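Endo-beta-N-acetylglucosaminidase F1 (PDB 6TCV) probably hydrolyses the bond between the two core N-acetylglucosamines of high-mannose N-glycans, acting as an endo-beta-N-acetylglucosaminidase in glycan processing by a human gut bacterium. Local coordinates at residues Asn205-Ala210 with Arg216-Pro221; Tyr225-Asn230 with Lys277-Asp282; Asn220-Tyr225 with Tyr437-Pro442; Leu260-Ala265 with Ala309-Tyr314. The protein carries 2 engineered substitutions. One frame throughout, in Å; residues are numbered along the deposited sequence. Where two conformers were deposited one is given.

How the contacts relate
The four contacts lie in and around the beta/alpha barrel, with a hairpin (contact 1) and a loop (half of contact 3) beside it. Contact 1 pairs strands 198-209 and 214-218; the chain then enters helix 221-228, used by contacts 2 and 3, whose centres are about 12 Å apart. Contact 3 joins that helix to a loop far along the chain and shares Asn220, Pro221 and two mannoses with contact 1. Helix 262-278 meets helix 306-319 at its start, in contact 4, while its end leads into contact 2, with about 24 Å between their centres. Contacts 1 and 3 both border the two mannoses, while contacts 2 and 4 pack helices behind them.

Contact 1. Residues Asn205-Ala210 with Arg216-Pro221; sequences NINYDA and RVQCNP. With MAN (alpha-D-mannopyranose), chain B; MAN (alpha-D-mannopyranose), chain C.
Asn207 and Gln218 lay their side-chain amides one over the other, the planes only 11° apart. Asn207 OD1 comes within 3.2 Å of Gln218 NE2, but the angle is too poor for a hydrogen bond, and the contact is a stack. Gln218 reaches this place because its CG stands anti to the backbone N (chi1 179°) and the chain runs on straight. The polar atoms of Asn207 are engaged elsewhere, OD1 by Asn251 ND2 and ND2 by Asp253 OD1, which hold its amide in position. Farther along, Asp209 OD1 and Arg216 NH1 form a long salt bridge of 3.4 Å whose hydrogen bond is weak; Arg216 NE, by contrast, gives a straight bond of 3.0 Å to Val217 O, which lies in the guanidinium plane. Beneath these side chains runs an antiparallel beta hairpin of strands 198-209 and 214-218: Asn205 with Gln218 and Asn207 with Arg216 are hydrogen-bonded pairs, and Ile206 with Val217 is the non-hydrogen-bonded pair between them, packed on Phe268 of helix 262-278. At the glycan end, O3 of the chain B mannose donates to Asn205 OD1 at 2.7 Å, while Asn205 ND2 gives a bond of 3.1 Å to O4 of the same sugar. Asn220 ND2 reaches that mannose's O3 as well, 3.0 Å away and nearly straight. One water joins Asn205 OD1 to Gln218 NE2, and Leu249 O takes a further bond from Asn205 ND2, fixing the rotation of this sugar-binding amide.

Contact 2. Residues Tyr225-Asn230 with Lys277-Asp282; sequences YLLDNN and KAYNLD
Tyr279 lays one face of its ring on Leu227, and its side chain meets a partner at nearly every step outward. CB lies 4.1 Å from Leu227 CD2, and CG is closer to the same methyl. With CG anti to its own carbonyl carbon (chi1 -61°), the ring is carried across the Leu227 side chain at about a right angle. Leu227 CB then sits 3.7 Å from the ring centroid, only 13° off the normal, a CH-pi contact, while Leu227 CD1 touches the ring at CE2, 3.9 Å away. On the other flank, CD1 of the tyrosine approaches Leu227 O to 3.5 Å. Asn230 ND2 stands near the ring plane at this edge; in the one of its two conformers described here, it donates to Leu227 O at 3.0 Å, in the carbonyl plane. At the tip, a water 2.7 Å from Tyr279 OH also donates to Asp228 OD1, tying the hydroxyl to the last turn of helix 221-228. Leu281 CD1 adds an apolar touch on Leu227 CD2, and the Leu281 side chain packs inward on Leu246 of strand 243-249. Tyr279 owes its place to a Schellman motif: Asn280, with positive phi, is the C-prime residue ending helix 262-278, and the chain turns there into strand 283-287, which completes the beta-alpha-beta crossover begun by strand 243-249 of the barrel.

Contact 3. Residues Asn220-Tyr225 with Tyr437-Pro442; sequences NPNVQY and YKKNDP. With MAN (alpha-D-mannopyranose), chain C; MAN (alpha-D-mannopyranose), chain B.
The ring of Tyr225 lies between two amides. The side chain of Asn440 stacks on one face, its plane 26° from that of the ring and displaced toward the rim, with Asn440 OD1 3.2 Å from Tyr225 CD1. Over the centre of the opposite face stands Asn229 ND2, 3.4 Å above the plane. At the ring's edge, in plane, a water bridges Tyr225 OH and Asn440 O; a second water lies within hydrogen-bonding distance of both Asn222 O and Asn440 OD1. Beside the stack, Lys439 stretches out fully extended, its CG anti to the backbone N (chi1 -179°), until NZ donates to Asn222 OD1 at 2.8 Å from well above the carbonyl plane. Asn177 clasps both partners, its backbone O taking a bond from Lys439 NZ and its OD1 one from Asn222 ND2, which also lies 3.3 Å from O3 of the chain C mannose. A leucine in place of Asn222 would probably cost Lys439 NZ one of its acceptors and leave Asn177 OD1 without this amide donor beside the sugar. Asn220 OD1 caps the start of the helix, accepting from Val223 N at 3.0 Å and weakly from Asn222 N. The contact joins the first turns of this helix, capped by Asn220, to a type II turn, Lys438 to Asp441, carrying Asn440 at positive phi, at the surface edge of the mannose-binding site.

Contact 4. Residues Leu260-Ala265 with Ala309-Tyr314; sequences LSEQGA and AARLCY
Glu262 and Arg311 lie flat against each other, carboxylate over guanidinium, with their planes 13° apart. Glu262 OE2 sits over the centre of the guanidinium, 3.5 Å from Arg311 CZ and 3.6 Å from Arg311 NH1. No N-H points at it, and this salt bridge is one of charge alone. Arg311 NH1 also forms salt bridges with Glu315 and Asp340. Glu262 arrives with its CG anti to the backbone N (chi1 179°) and a straight chain, whereas Arg311 bends twice, at chi2 and chi3, which folds its head back beside the carboxylate. Nearer its own backbone, Arg311 rests CG on the other helix, 3.7 Å from Ala265 CB. A methionine replacing Arg311 would probably leave Glu262, Glu315 and Asp340 gathered without the positive charge they share. Behind the charged pair the packing is apolar and close, since the small Ala265 lets the backbones approach: its CA is 4.9 Å from Leu312 CA, the two CB atoms are 4.2 Å apart, and Leu312 CD1 rests 3.6 Å from Ala265 O. Leu312 also touches Phe268 and Ala269, one turn farther along helix 262-278. The first turn of helix 262-278 is fixed by its N-cap, Ser261 OG, which accepts from Gly264 N at 2.9 Å. These two helices follow strands 243-249 and 283-287, and they pack side by side as successive outer helices of the beta/alpha barrel.

Contact 1. Residues Asn205-Ala210 with Arg216-Pro221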
# COMPACT_ATOMS: atom_id res chain seq x y z
N ASN A 205 -7.10 4.21 14.83
CA ASN A 205 -7.85 3.11 15.41
C ASN A 205 -9.24 2.97 14.82
O ASN A 205 -9.81 3.91 14.28
CB ASN A 205 -7.97 3.31 16.91
CG ASN A 205 -6.64 3.36 17.56
OD1 ASN A 205 -6.23 4.36 18.14
ND2 ASN A 205 -5.93 2.26 17.46
N ILE A 206 -9.79 1.75 14.92
CA ILE A 206 -11.23 1.56 14.81
C ILE A 206 -11.80 1.56 16.23
O ILE A 206 -11.29 0.83 17.12
CB ILE A 206 -11.61 0.31 14.01
CG1 ILE A 206 -13.13 0.26 13.86
CG2 ILE A 206 -11.05 -0.98 14.60
CD1 ILE A 206 -13.62 -0.77 12.82
N ASN A 207 -12.86 2.34 16.45
CA ASN A 207 -13.53 2.41 17.74
C ASN A 207 -15.02 2.62 17.47
O ASN A 207 -15.43 3.01 16.36
CB ASN A 207 -13.02 3.56 18.58
CG ASN A 207 -11.74 3.20 19.28
OD1 ASN A 207 -10.64 3.65 18.88
ND2 ASN A 207 -11.84 2.41 20.34
N TYR A 208 -15.84 2.32 18.48
CA TYR A 208 -17.28 2.55 18.32
C TYR A 208 -17.53 4.02 18.63
O TYR A 208 -17.08 4.53 19.67
CB TYR A 208 -18.08 1.69 19.30
CG TYR A 208 -19.53 1.61 18.92
CD1 TYR A 208 -19.86 1.08 17.69
CD2 TYR A 208 -20.56 2.11 19.70
CE1 TYR A 208 -21.16 0.98 17.26
CE2 TYR A 208 -21.89 2.01 19.25
CZ TYR A 208 -22.14 1.46 18.00
OH TYR A 208 -23.47 1.34 17.53
N ASP A 209 -18.31 4.69 17.79
CA ASP A 209 -18.75 6.08 18.07
C ASP A 209 -20.16 5.89 18.60
O ASP A 209 -21.14 5.74 17.86
CB ASP A 209 -18.75 6.85 16.74
CG ASP A 209 -19.13 8.29 16.91
OD1 ASP A 209 -18.80 9.05 15.94
OD2 ASP A 209 -19.75 8.65 17.91
N ALA A 210 -20.27 5.96 19.92
CA ALA A 210 -21.57 5.72 20.54
C ALA A 210 -22.61 6.77 20.18
O ALA A 210 -23.79 6.47 20.09
CB ALA A 210 -21.41 5.65 22.08
N ARG A 216 -16.04 4.05 13.79
CA ARG A 216 -15.37 5.16 13.12
C ARG A 216 -13.87 4.95 13.18
O ARG A 216 -13.34 4.19 14.00
CB ARG A 216 -15.70 6.48 13.84
CG ARG A 216 -15.10 6.61 15.26
CD ARG A 216 -15.09 8.04 15.94
NE ARG A 216 -14.47 9.06 15.12
CZ ARG A 216 -14.85 10.31 15.02
NH1 ARG A 216 -15.90 10.74 15.72
NH2 ARG A 216 -14.18 11.15 14.25
N VAL A 217 -13.18 5.66 12.29
CA VAL A 217 -11.75 5.89 12.44
C VAL A 217 -11.60 6.88 13.58
O VAL A 217 -12.19 7.98 13.57
CB VAL A 217 -11.18 6.47 11.15
CG1 VAL A 217 -9.70 6.83 11.29
CG2 VAL A 217 -11.37 5.50 10.01
N GLN A 218 -10.81 6.51 14.57
CA GLN A 218 -10.54 7.34 15.73
C GLN A 218 -9.05 7.57 15.77
O GLN A 218 -8.27 6.61 15.90
CB GLN A 218 -11.05 6.64 17.00
CG GLN A 218 -10.78 7.46 18.28
CD GLN A 218 -11.27 6.78 19.55
OE1 GLN A 218 -12.47 6.60 19.73
NE2 GLN A 218 -10.36 6.46 20.46
N CYS A 219 -8.64 8.83 15.77
CA CYS A 219 -7.23 9.20 15.70
C CYS A 219 -6.85 9.78 17.04
O CYS A 219 -7.45 10.75 17.53
CB CYS A 219 -7.04 10.27 14.61
SG CYS A 219 -7.28 9.60 12.94
N ASN A 220 -5.83 9.20 17.65
CA ASN A 220 -5.27 9.73 18.89
C ASN A 220 -4.59 11.06 18.60
O ASN A 220 -4.42 11.46 17.44
CB ASN A 220 -4.38 8.70 19.60
CG ASN A 220 -3.07 8.48 18.90
OD1 ASN A 220 -2.37 9.43 18.52
ND2 ASN A 220 -2.63 7.23 18.87
N PRO A 221 -4.21 11.80 19.63
CA PRO A 221 -3.69 13.15 19.35
C PRO A 221 -2.43 13.18 18.52
O PRO A 221 -2.20 14.15 17.76
CB PRO A 221 -3.46 13.76 20.74
CG PRO A 221 -4.42 13.01 21.63
CD PRO A 221 -4.43 11.60 21.08
C1 MAN B . -1.73 2.81 21.75
C2 MAN B . -2.70 3.95 21.47
C3 MAN B . -3.35 3.72 20.12
C4 MAN B . -2.30 3.54 19.02
C5 MAN B . -1.29 2.46 19.40
C6 MAN B . -0.10 2.42 18.47
O2 MAN B . -1.97 5.19 21.55
O3 MAN B . -4.15 4.86 19.78
O4 MAN B . -2.94 3.09 17.83
O5 MAN B . -0.76 2.74 20.72
O6 MAN B . 0.84 1.42 18.93
C1 MAN C . -2.67 6.23 22.23
C2 MAN C . -1.81 7.48 22.25
C3 MAN C . -0.62 7.30 23.19
C4 MAN C . -1.09 6.86 24.56
C5 MAN C . -1.90 5.58 24.40
C6 MAN C . -2.49 5.09 25.69
O2 MAN C . -2.63 8.59 22.66
O3 MAN C . 0.12 8.51 23.23
O4 MAN C . 0.02 6.59 25.42
O5 MAN C . -3.02 5.85 23.54
O6 MAN C . -3.10 3.80 25.50
O HOH W 1 -5.04 6.61 16.82
O HOH W 2 -7.51 6.56 19.61
O HOH W 3 -15.09 6.73 18.95

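Contact 2. Residues Tyr225-Asn230 with Lys277-Asp282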
# COMPACT_ATOMS: atom_id res chain seq x y z
N TYR A 225 -2.39 14.99 14.92
CA TYR A 225 -1.45 16.07 14.68
C TYR A 225 -0.75 15.87 13.33
O TYR A 225 -0.57 16.83 12.57
CB TYR A 225 -0.38 16.10 15.78
CG TYR A 225 0.49 17.32 15.67
CD1 TYR A 225 1.63 17.30 14.90
CD2 TYR A 225 0.19 18.48 16.39
CE1 TYR A 225 2.42 18.39 14.81
CE2 TYR A 225 1.01 19.57 16.31
CZ TYR A 225 2.10 19.52 15.52
OH TYR A 225 2.91 20.66 15.43
N LEU A 226 -0.34 14.63 12.99
CA LEU A 226 0.29 14.41 11.70
C LEU A 226 -0.66 14.72 10.56
O LEU A 226 -0.26 15.34 9.57
CB LEU A 226 0.75 12.96 11.55
CG LEU A 226 1.97 12.50 12.33
CD1 LEU A 226 2.19 11.02 12.13
CD2 LEU A 226 3.16 13.31 11.92
N LEU A 227 -1.92 14.26 10.65
CA LEU A 227 -2.88 14.52 9.57
C LEU A 227 -3.12 16.01 9.44
O LEU A 227 -3.16 16.56 8.33
CB LEU A 227 -4.18 13.77 9.81
CG LEU A 227 -4.01 12.25 9.85
CD1 LEU A 227 -5.35 11.61 10.23
CD2 LEU A 227 -3.52 11.67 8.53
N ASP A 228 -3.30 16.67 10.56
CA ASP A 228 -3.52 18.11 10.56
C ASP A 228 -2.35 18.84 9.91
O ASP A 228 -2.51 20.01 9.51
CB ASP A 228 -3.71 18.66 11.98
CG ASP A 228 -5.03 18.21 12.63
OD1 ASP A 228 -5.91 17.72 11.92
OD2 ASP A 228 -5.10 18.45 13.87
N ASN A 229 -1.13 18.32 10.10
CA ASN A 229 0.12 18.89 9.59
C ASN A 229 0.70 18.10 8.43
O ASN A 229 1.93 17.99 8.29
CB ASN A 229 1.11 19.09 10.74
CG ASN A 229 0.63 20.17 11.69
OD1 ASN A 229 0.83 21.36 11.43
ND2 ASN A 229 -0.05 19.78 12.75
N ASN A 230 -0.15 17.51 7.59
CA ASN A 230 0.38 16.56 6.61
C ASN A 230 1.26 17.24 5.57
O ASN A 230 2.21 16.61 5.11
CB ASN A 230 -0.70 15.66 5.98
CG ASN A 230 -1.52 16.35 4.95
OD1 ASN A 230 -1.13 16.45 3.77
ND2 ASN A 230 -2.69 16.85 5.36
N LYS A 277 -8.23 10.11 0.81
CA LYS A 277 -8.43 11.17 -0.15
C LYS A 277 -8.20 12.54 0.51
O LYS A 277 -7.46 13.39 -0.00
CB LYS A 277 -9.86 11.09 -0.71
CG LYS A 277 -10.14 12.13 -1.78
CD LYS A 277 -11.58 12.02 -2.24
CE LYS A 277 -12.09 13.29 -2.88
NZ LYS A 277 -11.52 13.38 -4.23
N ALA A 278 -8.82 12.79 1.65
CA ALA A 278 -8.76 14.12 2.27
C ALA A 278 -7.35 14.49 2.65
O ALA A 278 -6.98 15.67 2.56
CB ALA A 278 -9.68 14.14 3.50
N TYR A 279 -6.56 13.54 3.12
CA TYR A 279 -5.21 13.81 3.59
C TYR A 279 -4.15 13.44 2.56
O TYR A 279 -2.95 13.53 2.85
CB TYR A 279 -4.93 13.16 4.93
CG TYR A 279 -5.85 13.66 6.04
CD1 TYR A 279 -5.73 14.98 6.50
CD2 TYR A 279 -6.84 12.89 6.60
CE1 TYR A 279 -6.53 15.46 7.53
CE2 TYR A 279 -7.67 13.39 7.65
CZ TYR A 279 -7.50 14.66 8.07
OH TYR A 279 -8.30 15.13 9.10
N ASN A 280 -4.57 13.09 1.35
CA ASN A 280 -3.65 12.81 0.24
C ASN A 280 -2.62 11.76 0.65
O ASN A 280 -1.40 12.00 0.66
CB ASN A 280 -3.04 14.11 -0.29
CG ASN A 280 -2.44 14.00 -1.69
OD1 ASN A 280 -2.67 13.06 -2.45
ND2 ASN A 280 -1.68 15.04 -2.05
N LEU A 281 -3.13 10.58 1.03
CA LEU A 281 -2.33 9.43 1.42
C LEU A 281 -2.43 8.35 0.35
O LEU A 281 -3.22 8.45 -0.59
CB LEU A 281 -2.75 8.87 2.77
CG LEU A 281 -2.84 9.92 3.90
CD1 LEU A 281 -3.26 9.22 5.17
CD2 LEU A 281 -1.44 10.57 4.07
N ASP A 282 -1.68 7.27 0.50
CA ASP A 282 -1.53 6.27 -0.56
C ASP A 282 -2.19 4.95 -0.27
O ASP A 282 -2.04 4.02 -1.08
CB ASP A 282 -0.05 6.08 -0.89
CG ASP A 282 0.56 7.34 -1.39
OD1 ASP A 282 0.18 7.78 -2.49
OD2 ASP A 282 1.43 7.92 -0.68
O HOH W 4 -8.14 17.69 9.77
O HOH W 5 -4.94 17.76 3.76

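Contact 3. Residues Asn220-Tyr225 with Tyr437-Pro442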
# COMPACT_ATOMS: atom_id res chain seq x y z
N ASN A 220 -5.83 9.20 17.65
CA ASN A 220 -5.27 9.73 18.89
C ASN A 220 -4.59 11.06 18.60
O ASN A 220 -4.42 11.46 17.44
CB ASN A 220 -4.38 8.70 19.60
CG ASN A 220 -3.07 8.48 18.90
OD1 ASN A 220 -2.37 9.43 18.52
ND2 ASN A 220 -2.63 7.23 18.87
N PRO A 221 -4.21 11.80 19.63
CA PRO A 221 -3.69 13.15 19.35
C PRO A 221 -2.43 13.18 18.52
O PRO A 221 -2.20 14.15 17.76
CB PRO A 221 -3.46 13.76 20.74
CG PRO A 221 -4.42 13.01 21.63
CD PRO A 221 -4.43 11.60 21.08
N ASN A 222 -1.59 12.15 18.56
CA ASN A 222 -0.40 12.12 17.75
C ASN A 222 -0.72 11.87 16.29
O ASN A 222 -0.15 12.52 15.38
CB ASN A 222 0.52 11.06 18.30
CG ASN A 222 0.91 11.32 19.73
OD1 ASN A 222 1.34 12.42 20.09
ND2 ASN A 222 0.65 10.35 20.58
N VAL A 223 -1.60 10.90 16.01
CA VAL A 223 -2.05 10.66 14.65
C VAL A 223 -2.74 11.91 14.10
O VAL A 223 -2.47 12.34 12.96
CB VAL A 223 -2.95 9.41 14.60
CG1 VAL A 223 -3.54 9.22 13.24
CG2 VAL A 223 -2.18 8.18 14.99
N GLN A 224 -3.63 12.48 14.88
CA GLN A 224 -4.38 13.64 14.41
C GLN A 224 -3.44 14.80 14.11
O GLN A 224 -3.64 15.52 13.12
CB GLN A 224 -5.44 14.02 15.43
CG GLN A 224 -6.44 15.09 14.88
CD GLN A 224 -7.25 14.49 13.75
OE1 GLN A 224 -7.89 13.46 13.92
NE2 GLN A 224 -7.29 15.16 12.59
N TYR A 225 -2.39 14.99 14.92
CA TYR A 225 -1.45 16.07 14.68
C TYR A 225 -0.75 15.87 13.33
O TYR A 225 -0.57 16.83 12.57
CB TYR A 225 -0.38 16.10 15.78
CG TYR A 225 0.49 17.32 15.67
CD1 TYR A 225 1.63 17.30 14.90
CD2 TYR A 225 0.19 18.48 16.39
CE1 TYR A 225 2.42 18.39 14.81
CE2 TYR A 225 1.01 19.57 16.31
CZ TYR A 225 2.10 19.52 15.52
OH TYR A 225 2.91 20.66 15.43
N TYR A 437 14.96 13.29 12.67
CA TYR A 437 13.90 14.24 12.96
C TYR A 437 13.33 13.95 14.34
O TYR A 437 13.15 12.79 14.72
CB TYR A 437 12.79 14.14 11.92
CG TYR A 437 13.26 14.58 10.54
CD1 TYR A 437 13.95 13.73 9.70
CD2 TYR A 437 12.97 15.83 10.09
CE1 TYR A 437 14.35 14.13 8.44
CE2 TYR A 437 13.37 16.25 8.82
CZ TYR A 437 14.05 15.38 8.01
OH TYR A 437 14.42 15.83 6.74
N LYS A 438 13.02 15.02 15.04
CA LYS A 438 12.34 14.98 16.33
C LYS A 438 10.83 14.96 16.14
O LYS A 438 10.30 15.43 15.14
CB LYS A 438 12.76 16.17 17.22
CG LYS A 438 14.25 16.20 17.55
CD LYS A 438 14.58 17.30 18.55
CE LYS A 438 16.08 17.20 18.92
NZ LYS A 438 16.25 18.19 20.01
N LYS A 439 10.12 14.44 17.13
CA LYS A 439 8.67 14.33 17.03
C LYS A 439 8.05 15.71 16.73
O LYS A 439 8.36 16.69 17.40
CB LYS A 439 8.10 13.72 18.32
CG LYS A 439 6.57 13.54 18.31
CD LYS A 439 6.05 12.90 19.59
CE LYS A 439 4.52 12.86 19.58
NZ LYS A 439 4.03 12.42 20.85
N ASN A 440 7.18 15.73 15.71
CA ASN A 440 6.37 16.89 15.35
C ASN A 440 7.18 18.08 14.85
O ASN A 440 6.62 19.15 14.74
CB ASN A 440 5.40 17.31 16.46
CG ASN A 440 4.29 16.27 16.69
OD1 ASN A 440 4.06 15.43 15.84
ND2 ASN A 440 3.61 16.36 17.83
N ASP A 441 8.43 17.89 14.52
CA ASP A 441 9.34 18.98 14.17
C ASP A 441 9.82 18.72 12.75
O ASP A 441 10.36 17.65 12.49
CB ASP A 441 10.48 18.99 15.19
CG ASP A 441 11.46 20.13 15.01
OD1 ASP A 441 11.51 20.77 13.93
OD2 ASP A 441 12.18 20.41 16.01
N PRO A 442 9.62 19.65 11.81
CA PRO A 442 10.08 19.39 10.43
C PRO A 442 11.57 19.60 10.22
O PRO A 442 12.06 19.41 9.08
CB PRO A 442 9.28 20.42 9.61
CG PRO A 442 9.11 21.58 10.56
CD PRO A 442 8.93 20.94 11.94
C1 MAN C . -2.67 6.23 22.23
C2 MAN C . -1.81 7.48 22.25
C3 MAN C . -0.62 7.30 23.19
C4 MAN C . -1.09 6.86 24.56
C5 MAN C . -1.90 5.58 24.40
C6 MAN C . -2.49 5.09 25.69
O2 MAN C . -2.63 8.59 22.66
O3 MAN C . 0.12 8.51 23.23
O4 MAN C . 0.02 6.59 25.42
O5 MAN C . -3.02 5.85 23.54
O6 MAN C . -3.10 3.80 25.50
C1 MAN B . -1.73 2.81 21.75
C2 MAN B . -2.70 3.95 21.47
C3 MAN B . -3.35 3.72 20.12
C4 MAN B . -2.30 3.54 19.02
C5 MAN B . -1.29 2.46 19.40
C6 MAN B . -0.10 2.42 18.47
O2 MAN B . -1.97 5.19 21.55
O3 MAN B . -4.15 4.86 19.78
O4 MAN B . -2.94 3.09 17.83
O5 MAN B . -0.76 2.74 20.72
O6 MAN B . 0.84 1.42 18.93
O HOH W 6 2.54 13.10 16.18
O HOH W 7 4.81 20.61 13.57

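Contact 4. Residues Leu260-Ala265 with Ala309-Tyr314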
# COMPACT_ATOMS: atom_id res chain seq x y z
N LEU A 260 -16.69 -6.70 11.37
CA LEU A 260 -17.75 -5.82 10.82
C LEU A 260 -18.68 -6.66 9.97
O LEU A 260 -18.22 -7.56 9.26
CB LEU A 260 -17.10 -4.70 10.00
CG LEU A 260 -16.08 -3.86 10.77
CD1 LEU A 260 -15.55 -2.76 9.92
CD2 LEU A 260 -16.65 -3.27 12.07
N SER A 261 -19.99 -6.36 10.08
CA SER A 261 -20.96 -6.94 9.18
C SER A 261 -20.68 -6.46 7.76
O SER A 261 -19.87 -5.57 7.53
CB SER A 261 -22.36 -6.48 9.60
OG SER A 261 -22.42 -5.08 9.40
N GLU A 262 -21.40 -7.01 6.78
CA GLU A 262 -21.18 -6.58 5.42
C GLU A 262 -21.40 -5.06 5.28
O GLU A 262 -20.58 -4.36 4.68
CB GLU A 262 -22.06 -7.34 4.43
CG GLU A 262 -21.83 -6.86 3.02
CD GLU A 262 -22.38 -7.78 1.94
OE1 GLU A 262 -22.98 -8.81 2.30
OE2 GLU A 262 -22.22 -7.41 0.75
N GLN A 263 -22.52 -4.54 5.78
CA GLN A 263 -22.78 -3.10 5.70
C GLN A 263 -21.79 -2.32 6.55
O GLN A 263 -21.36 -1.23 6.18
CB GLN A 263 -24.21 -2.75 6.06
CG GLN A 263 -24.58 -1.31 5.69
CD GLN A 263 -24.47 -1.05 4.18
OE1 GLN A 263 -25.04 -1.82 3.38
NE2 GLN A 263 -23.84 0.00 3.78
N GLY A 264 -21.47 -2.82 7.76
CA GLY A 264 -20.50 -2.12 8.58
C GLY A 264 -19.14 -2.01 7.89
O GLY A 264 -18.48 -0.97 7.99
N ALA A 265 -18.73 -3.06 7.19
CA ALA A 265 -17.47 -3.07 6.45
C ALA A 265 -17.52 -2.14 5.26
O ALA A 265 -16.55 -1.44 4.99
CB ALA A 265 -17.16 -4.48 6.01
N ALA A 309 -13.02 -9.97 7.64
CA ALA A 309 -11.83 -9.19 7.31
C ALA A 309 -11.67 -9.03 5.81
O ALA A 309 -11.36 -7.94 5.31
CB ALA A 309 -10.60 -9.85 7.92
N ALA A 310 -11.84 -10.13 5.07
CA ALA A 310 -11.71 -10.05 3.61
C ALA A 310 -12.75 -9.12 3.03
O ALA A 310 -12.45 -8.35 2.11
CB ALA A 310 -11.83 -11.46 3.01
N ARG A 311 -13.98 -9.18 3.53
CA ARG A 311 -15.00 -8.23 3.07
C ARG A 311 -14.53 -6.78 3.23
O ARG A 311 -14.65 -5.96 2.31
CB ARG A 311 -16.32 -8.47 3.81
CG ARG A 311 -17.38 -7.33 3.64
CD ARG A 311 -17.88 -7.24 2.19
NE ARG A 311 -18.58 -8.47 1.80
CZ ARG A 311 -19.00 -8.70 0.58
NH1 ARG A 311 -18.84 -7.83 -0.39
NH2 ARG A 311 -19.55 -9.88 0.28
N LEU A 312 -13.95 -6.46 4.38
CA LEU A 312 -13.45 -5.10 4.58
C LEU A 312 -12.35 -4.77 3.59
O LEU A 312 -12.34 -3.68 3.00
CB LEU A 312 -12.94 -4.91 6.04
CG LEU A 312 -12.26 -3.56 6.30
CD1 LEU A 312 -13.23 -2.40 6.06
CD2 LEU A 312 -11.65 -3.51 7.70
N CYS A 313 -11.42 -5.69 3.36
CA CYS A 313 -10.34 -5.40 2.41
C CYS A 313 -10.88 -5.16 1.01
O CYS A 313 -10.48 -4.21 0.33
CB CYS A 313 -9.32 -6.54 2.41
SG CYS A 313 -8.39 -6.67 3.97
N TYR A 314 -11.79 -6.03 0.57
CA TYR A 314 -12.40 -5.93 -0.75
C TYR A 314 -13.12 -4.61 -0.90
O TYR A 314 -12.95 -3.91 -1.90
CB TYR A 314 -13.38 -7.10 -0.94
CG TYR A 314 -14.26 -6.95 -2.13
CD1 TYR A 314 -13.78 -7.22 -3.42
CD2 TYR A 314 -15.56 -6.52 -1.99
CE1 TYR A 314 -14.61 -7.04 -4.55
CE2 TYR A 314 -16.38 -6.37 -3.11
CZ TYR A 314 -15.89 -6.65 -4.37
OH TYR A 314 -16.71 -6.49 -5.48